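Local atomic coordinates of GTN Reductase (Agrobacterium tumefaciens, PDB entry 4JIQ), a protein that binds FMN and probably acts as a flavin-dependent oxidoreductase that uses NADH or NADPH. Residues V95-H100 with G174-A179. Numbering follows the deposited sequence.
Sequences VAQIWH and GVEIHA. With FMN (flavin mononucleotide), chain B; 1L5 ([(1E)-1-nitroprop-1-en-2-yl]benzene), chain C.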
loop_
_atom_site.group_PDB
_atom_site.type_symbol
_atom_site.label_atom_id
_atom_site.label_comp_id
_atom_site.label_asym_id
_atom_site.label_seq_id
_atom_site.Cartn_x
_atom_site.Cartn_y
_atom_site.Cartn_z
ATOM N N VAL A 95 -8.501 6.321 -2.171
ATOM C CA VAL A 95 -7.514 5.954 -3.185
ATOM C C VAL A 95 -7.278 4.443 -3.200
ATOM O O VAL A 95 -7.317 3.784 -2.159
ATOM C CB VAL A 95 -6.160 6.671 -2.968
ATOM C CG1 VAL A 95 -6.290 8.165 -3.235
ATOM C CG2 VAL A 95 -5.631 6.412 -1.564
ATOM N N ALA A 96 -7.037 3.898 -4.387
ATOM C CA ALA A 96 -6.793 2.470 -4.531
ATOM C C ALA A 96 -5.304 2.168 -4.426
ATOM O O ALA A 96 -4.486 2.827 -5.062
ATOM C CB ALA A 96 -7.340 1.971 -5.859
ATOM N N GLN A 97 -4.950 1.172 -3.622
ATOM C CA GLN A 97 -3.563 0.744 -3.555
ATOM C C GLN A 97 -3.330 -0.360 -4.578
ATOM O O GLN A 97 -3.606 -1.529 -4.316
ATOM C CB GLN A 97 -3.185 0.263 -2.151
ATOM C CG GLN A 97 -1.685 0.309 -1.883
ATOM C CD GLN A 97 -1.262 -0.527 -0.688
ATOM O OE1 GLN A 97 -1.826 -1.589 -0.429
ATOM N NE2 GLN A 97 -0.260 -0.051 0.043
ATOM N N ILE A 98 -2.839 0.019 -5.755
ATOM C CA ILE A 98 -2.580 -0.953 -6.810
ATOM C C ILE A 98 -1.360 -1.795 -6.457
ATOM O O ILE A 98 -0.339 -1.278 -6.006
ATOM C CB ILE A 98 -2.423 -0.285 -8.188
ATOM C CG1 ILE A 98 -1.349 0.800 -8.147
ATOM C CG2 ILE A 98 -3.747 0.312 -8.631
ATOM C CD1 ILE A 98 -1.147 1.493 -9.474
ATOM N N TRP A 99 -1.475 -3.099 -6.678
ATOM C CA TRP A 99 -0.574 -4.057 -6.056
ATOM C C TRP A 99 0.009 -5.068 -7.041
ATOM O O TRP A 99 -0.654 -5.482 -7.990
ATOM C CB TRP A 99 -1.350 -4.800 -4.969
ATOM C CG TRP A 99 -0.521 -5.510 -3.952
ATOM C CD1 TRP A 99 0.824 -5.404 -3.759
ATOM C CD2 TRP A 99 -0.997 -6.440 -2.977
ATOM N NE1 TRP A 99 1.215 -6.212 -2.720
ATOM C CE2 TRP A 99 0.116 -6.859 -2.224
ATOM C CE3 TRP A 99 -2.258 -6.960 -2.668
ATOM C CZ2 TRP A 99 0.006 -7.776 -1.180
ATOM C CZ3 TRP A 99 -2.365 -7.867 -1.634
ATOM C CH2 TRP A 99 -1.241 -8.267 -0.902
ATOM N N HIS A 100 1.261 -5.446 -6.808
ATOM C CA HIS A 100 1.849 -6.623 -7.436
ATOM C C HIS A 100 2.774 -7.288 -6.424
ATOM O O HIS A 100 3.745 -6.680 -5.968
ATOM C CB HIS A 100 2.623 -6.260 -8.706
ATOM C CG HIS A 100 2.885 -7.430 -9.603
ATOM N ND1 HIS A 100 3.559 -8.557 -9.185
ATOM C CD2 HIS A 100 2.560 -7.649 -10.902
ATOM C CE1 HIS A 100 3.639 -9.419 -10.183
ATOM N NE2 HIS A 100 3.041 -8.890 -11.236
ATOM N N GLY A 174 -7.860 8.610 -6.707
ATOM C CA GLY A 174 -6.483 8.416 -7.125
ATOM C C GLY A 174 -5.994 7.020 -6.793
ATOM O O GLY A 174 -6.763 6.180 -6.320
ATOM N N VAL A 175 -4.713 6.763 -7.046
ATOM C CA VAL A 175 -4.121 5.472 -6.711
ATOM C C VAL A 175 -2.906 5.630 -5.809
ATOM O O VAL A 175 -2.250 6.673 -5.799
ATOM C CB VAL A 175 -3.688 4.678 -7.963
ATOM C CG1 VAL A 175 -4.864 4.462 -8.895
ATOM C CG2 VAL A 175 -2.553 5.390 -8.681
ATOM N N GLU A 176 -2.612 4.587 -5.047
ATOM C CA GLU A 176 -1.377 4.539 -4.285
ATOM C C GLU A 176 -0.545 3.358 -4.765
ATOM O O GLU A 176 -0.921 2.205 -4.565
ATOM C CB GLU A 176 -1.660 4.410 -2.792
ATOM C CG GLU A 176 -0.424 4.580 -1.927
ATOM C CD GLU A 176 -0.641 4.124 -0.500
ATOM O OE1 GLU A 176 -0.614 4.975 0.415
ATOM O OE2 GLU A 176 -0.835 2.908 -0.292
ATOM N N ILE A 177 0.576 3.647 -5.414
ATOM C CA ILE A 177 1.458 2.595 -5.899
ATOM C C ILE A 177 2.080 1.853 -4.722
ATOM O O ILE A 177 2.735 2.460 -3.878
ATOM C CB ILE A 177 2.571 3.163 -6.799
ATOM C CG1 ILE A 177 1.969 3.786 -8.060
ATOM C CG2 ILE A 177 3.561 2.072 -7.171
ATOM C CD1 ILE A 177 2.927 4.675 -8.820
ATOM N N HIS A 178 1.861 0.544 -4.661
ATOM C CA HIS A 178 2.412 -0.263 -3.579
ATOM C C HIS A 178 3.864 -0.639 -3.870
ATOM O O HIS A 178 4.136 -1.506 -4.699
ATOM C CB HIS A 178 1.565 -1.519 -3.356
ATOM C CG HIS A 178 1.838 -2.215 -2.060
ATOM N ND1 HIS A 178 1.018 -3.202 -1.555
ATOM C CD2 HIS A 178 2.843 -2.067 -1.162
ATOM C CE1 HIS A 178 1.505 -3.632 -0.407
ATOM N NE2 HIS A 178 2.611 -2.961 -0.143
ATOM N N ALA A 179 4.792 0.027 -3.190
ATOM C CA ALA A 179 6.214 -0.233 -3.385
ATOM C C ALA A 179 6.887 -0.582 -2.058
ATOM O O ALA A 179 8.063 -0.288 -1.850
ATOM C CB ALA A 179 6.892 0.963 -4.031
HETATM N N1 FMN B . 0.183 -2.485 4.434
HETATM C C2 FMN B . 0.054 -2.241 3.079
HETATM O O2 FMN B . 0.810 -1.450 2.512
HETATM N N3 FMN B . -0.926 -2.884 2.351
HETATM C C4 FMN B . -1.780 -3.774 2.967
HETATM O O4 FMN B . -2.652 -4.335 2.297
HETATM C C4A FMN B . -1.641 -4.039 4.328
HETATM N N5 FMN B . -2.472 -4.925 4.979
HETATM C C5A FMN B . -2.436 -5.075 6.352
HETATM C C6 FMN B . -3.373 -5.884 6.994
HETATM C C7 FMN B . -3.337 -6.027 8.375
HETATM C C7M FMN B . -4.356 -6.888 9.059
HETATM C C8 FMN B . -2.367 -5.360 9.122
HETATM C C8M FMN B . -2.329 -5.517 10.616
HETATM C C9 FMN B . -1.425 -4.558 8.479
HETATM C C9A FMN B . -1.462 -4.401 7.089
HETATM N N10 FMN B . -0.557 -3.582 6.422
HETATM C C10 FMN B . -0.662 -3.383 5.059
HETATM C "C1'" FMN B . 0.292 -2.603 7.171
HETATM C "C2'" FMN B . -0.522 -1.422 7.679
HETATM O "O2'" FMN B . -1.015 -0.673 6.593
HETATM C "C3'" FMN B . 0.329 -0.510 8.548
HETATM O "O3'" FMN B . 1.587 -0.318 7.949
HETATM C "C4'" FMN B . 0.541 -1.031 9.970
HETATM O "O4'" FMN B . 0.994 -2.366 10.025
HETATM C "C5'" FMN B . -0.747 -0.884 10.774
HETATM O "O5'" FMN B . -0.381 -0.731 12.122
HETATM P P FMN B . -0.268 0.754 12.709
HETATM O O1P FMN B . -1.640 1.336 12.927
HETATM O O2P FMN B . 0.503 1.614 11.740
HETATM O O3P FMN B . 0.454 0.665 14.027
HETATM C C1 1L5 C . -0.185 -7.595 3.390
HETATM C C2 1L5 C . -0.536 -8.932 3.986
HETATM C C3 1L5 C . 0.061 -9.334 5.178
HETATM C C4 1L5 C . -0.242 -10.566 5.759
HETATM C C5 1L5 C . -1.160 -11.407 5.155
HETATM C C6 1L5 C . -1.764 -10.999 3.971
HETATM C C7 1L5 C . -1.462 -9.770 3.390
HETATM C C8 1L5 C . 0.919 -6.987 3.829
HETATM O O1 1L5 C . 1.667 -5.064 4.319
HETATM N N 1L5 C . 1.326 -5.849 3.455
HETATM O O 1L5 C . 1.444 -5.424 2.124
HETATM C C 1L5 C . -1.017 -6.951 2.324
HETATM O O HOH W 1 2.488 -2.520 -6.737
HETATM O O HOH W 2 5.235 -4.147 -5.382
#
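Gln97 NE2 lies over the imidazole of His178 where two adjacent parallel strands, 95-99 and 174-178, the third and fourth of the eight in this TIM barrel, approach the flavin; the short axes come within 4.2 Å. Main-chain pairing is documented by Glu176 N to Ala96 O (2.6 Å) and Ala96 N to Gly174 O (3.0 Å); Ile98 N to Glu176 O is weak, and His178 N bonds to Ile98 O beyond it. Among apolar contacts, Ile98 CD1 lies 4.1 Å from Ile177 CG1, on the face turned to helix 150-169.

Gln97 and Glu176 point into the barrel, side by side. The Gln97 amide grips the flavin edge twice: NE2 donates almost straight to FMN O2 (3.0 Å, 175°), and OE1 accepts from FMN N3. NE2 also makes a weak bond to Glu176 OE2, whose partner oxygen OE1 is bonded to His265.

Two flat groups flank the His178 imidazole, which chi1 of -165° sets with CG anti to the backbone N. Gln97 NE2 stands over the ring centre, 3.6 Å above its plane, amide and ring 14° apart. From the opposite side of that plane, the five-membered ring of Trp99 forms an offset stack, centroids 4.3 Å apart. At the imidazole edge, in its plane, nitro oxygen O of the bound nitroalkene 1L5 sits 3.1 Å from His178 CE1.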